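Local coordinates for HTH cro/C1-type domain-containing protein (Pseudomonas aeruginosa PAO1, PDB 7CSV), which is the HigA antitoxin, a dimeric helix-turn-helix protein that recognises specific pseudopalindromic DNA motifs and acts as a regulatory factor, at residues R32-S37 against I57-Y62. Numbering follows the deposited sequence.
Sequences RALKVS and IRLGRY
Leu34, the last residue of helix 27-34, pushes its branched end against helix 53-63, where Arg58, Leu59 and Tyr62 receive it. Its two methyls divide the work. CD2 rests 3.5 Å from Tyr62 CB and also lies against the backbone oxygen of Arg58, while CD1 meets CD2 of Leu59, 3.9 Å away. With CG beside its own backbone N (chi1 -58°), the leucine fork reaches across to the partner helix, and a branched aliphatic tip suits a buried place that must touch several neighbours at once.

Arg58 reaches back from helix 53-63, its chain extended from CG to NE, and its aliphatic part slides past Val36 in the opposite direction, with Val36 CG1 3.6 Å from Arg58 CD. At the end of that arm NH1 donates to Leu34 O at 2.7 Å, a weak bond because it is well bent (126°); the oxygen lies at the guanidinium edge, near its plane, whereas Lys35 O sits over one face. Arginine suits the place: its methylenes lie along Val36, and its several N-H groups serve Leu34 O, Asp54 (at NE) and Glu93 of the second subunit (at NH1) at once, the two carboxylates meeting the charge.

In this HTH_3 domain, helices 27-34 and 38-45 form the helix-turn-helix, and residues 35-37 are the turn. Lys35 leaves the helix with positive phi, and Ser37 occupies the N-cap position of the next helix, its OG hydrogen-bonded to Thr40 OG1; in this family that helix is the probable DNA-reading one. The contact sets helix 53-63 against the end of helix 27-34 and the start of the turn.

Tyr62, its CG anti to the backbone N (chi1 -171°), carries its ring to helix 27-34, where CE1 comes within 3.4 Å of Ala33 CB. A lone methyl lets the ring lie this close, and Leu30 and Ile25 also touch the tyrosine.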
loop_
_atom_site.group_PDB
_atom_site.type_symbol
_atom_site.label_atom_id
_atom_site.label_comp_id
_atom_site.label_asym_id
_atom_site.label_seq_id
_atom_site.Cartn_x
_atom_site.Cartn_y
_atom_site.Cartn_z
ATOM N N ARG A 32 -20.939 3.666 -10.957
ATOM C CA ARG A 32 -21.303 4.453 -12.132
ATOM C C ARG A 32 -20.595 5.799 -12.147
ATOM O O ARG A 32 -20.250 6.314 -13.226
ATOM C CB ARG A 32 -22.821 4.636 -12.177
ATOM C CG ARG A 32 -23.557 3.406 -12.700
ATOM C CD ARG A 32 -25.030 3.684 -13.012
ATOM N NE ARG A 32 -25.767 4.194 -11.855
ATOM C CZ ARG A 32 -26.364 3.433 -10.942
ATOM N NH1 ARG A 32 -26.321 2.108 -11.042
ATOM N NH2 ARG A 32 -27.011 3.996 -9.928
ATOM N N ALA A 33 -20.364 6.383 -10.966
ATOM C CA ALA A 33 -19.697 7.675 -10.883
ATOM C C ALA A 33 -18.202 7.545 -11.101
ATOM O O ALA A 33 -17.571 8.440 -11.677
ATOM C CB ALA A 33 -19.982 8.341 -9.536
ATOM N N LEU A 34 -17.604 6.456 -10.615
ATOM C CA LEU A 34 -16.180 6.255 -10.829
ATOM C C LEU A 34 -15.848 5.703 -12.206
ATOM O O LEU A 34 -14.660 5.631 -12.548
ATOM C CB LEU A 34 -15.626 5.303 -9.772
ATOM C CG LEU A 34 -15.813 5.730 -8.319
ATOM C CD1 LEU A 34 -15.196 4.686 -7.394
ATOM C CD2 LEU A 34 -15.180 7.074 -8.107
ATOM N N LYS A 35 -16.854 5.295 -12.984
ATOM C CA LYS A 35 -16.646 4.663 -14.285
ATOM C C LYS A 35 -15.887 3.342 -14.139
ATOM O O LYS A 35 -14.952 3.042 -14.883
ATOM C CB LYS A 35 -15.934 5.613 -15.258
ATOM C CG LYS A 35 -16.519 7.039 -15.298
ATOM C CD LYS A 35 -18.021 7.038 -15.578
ATOM C CE LYS A 35 -18.657 8.385 -15.255
ATOM N NZ LYS A 35 -20.150 8.319 -15.361
ATOM N N VAL A 36 -16.307 2.544 -13.159
ATOM C CA VAL A 36 -15.812 1.189 -12.960
ATOM C C VAL A 36 -17.013 0.252 -12.915
ATOM O O VAL A 36 -18.155 0.676 -12.720
ATOM C CB VAL A 36 -14.963 1.051 -11.673
ATOM C CG1 VAL A 36 -13.737 1.955 -11.757
ATOM C CG2 VAL A 36 -15.790 1.418 -10.468
ATOM N N SER A 37 -16.742 -1.032 -13.126
ATOM C CA SER A 37 -17.801 -2.031 -13.063
ATOM C C SER A 37 -18.353 -2.131 -11.648
ATOM O O SER A 37 -17.613 -2.010 -10.667
ATOM C CB SER A 37 -17.273 -3.386 -13.518
ATOM O OG SER A 37 -16.699 -4.091 -12.429
ATOM N N ILE A 57 -6.970 6.492 -6.769
ATOM C CA ILE A 57 -7.039 7.775 -7.469
ATOM C C ILE A 57 -8.490 8.131 -7.788
ATOM O O ILE A 57 -8.911 9.284 -7.622
ATOM C CB ILE A 57 -6.160 7.737 -8.732
ATOM C CG1 ILE A 57 -4.682 7.580 -8.345
ATOM C CG2 ILE A 57 -6.350 9.007 -9.574
ATOM C CD1 ILE A 57 -3.778 7.232 -9.516
ATOM N N ARG A 58 -9.286 7.144 -8.212
ATOM C CA ARG A 58 -10.696 7.395 -8.503
ATOM C C ARG A 58 -11.457 7.812 -7.252
ATOM O O ARG A 58 -12.233 8.771 -7.279
ATOM C CB ARG A 58 -11.339 6.163 -9.145
ATOM C CG ARG A 58 -10.700 5.764 -10.458
ATOM C CD ARG A 58 -11.392 4.590 -11.120
ATOM N NE ARG A 58 -10.750 4.309 -12.404
ATOM C CZ ARG A 58 -11.113 4.838 -13.572
ATOM N NH1 ARG A 58 -12.149 5.670 -13.660
ATOM N NH2 ARG A 58 -10.436 4.531 -14.668
ATOM N N LEU A 59 -11.249 7.107 -6.139
ATOM C CA LEU A 59 -11.957 7.455 -4.914
ATOM C C LEU A 59 -11.522 8.813 -4.391
ATOM O O LEU A 59 -12.352 9.594 -3.906
ATOM C CB LEU A 59 -11.716 6.377 -3.857
ATOM C CG LEU A 59 -12.388 5.045 -4.110
ATOM C CD1 LEU A 59 -11.705 3.946 -3.283
ATOM C CD2 LEU A 59 -13.870 5.150 -3.738
ATOM N N GLY A 60 -10.225 9.110 -4.460
ATOM C CA GLY A 60 -9.768 10.428 -4.049
ATOM C C GLY A 60 -10.411 11.525 -4.874
ATOM O O GLY A 60 -10.874 12.531 -4.334
ATOM N N ARG A 61 -10.456 11.332 -6.201
ATOM C CA ARG A 61 -11.092 12.301 -7.088
ATOM C C ARG A 61 -12.566 12.479 -6.754
ATOM O O ARG A 61 -13.077 13.606 -6.721
ATOM C CB ARG A 61 -10.930 11.842 -8.540
ATOM C CG ARG A 61 -11.786 12.604 -9.555
ATOM C CD ARG A 61 -11.196 13.941 -9.900
ATOM N NE ARG A 61 -11.920 14.557 -11.016
ATOM C CZ ARG A 61 -11.787 15.828 -11.380
ATOM N NH1 ARG A 61 -10.956 16.626 -10.721
ATOM N NH2 ARG A 61 -12.491 16.301 -12.404
ATOM N N TYR A 62 -13.272 11.379 -6.518
ATOM C CA TYR A 62 -14.712 11.468 -6.314
ATOM C C TYR A 62 -15.044 12.088 -4.962
ATOM O O TYR A 62 -15.929 12.942 -4.859
ATOM C CB TYR A 62 -15.337 10.086 -6.431
ATOM C CG TYR A 62 -16.840 10.138 -6.456
ATOM C CD1 TYR A 62 -17.503 10.816 -7.462
ATOM C CD2 TYR A 62 -17.586 9.528 -5.466
ATOM C CE1 TYR A 62 -18.880 10.875 -7.489
ATOM C CE2 TYR A 62 -18.963 9.579 -5.477
ATOM C CZ TYR A 62 -19.606 10.255 -6.495
ATOM O OH TYR A 62 -20.983 10.310 -6.512
#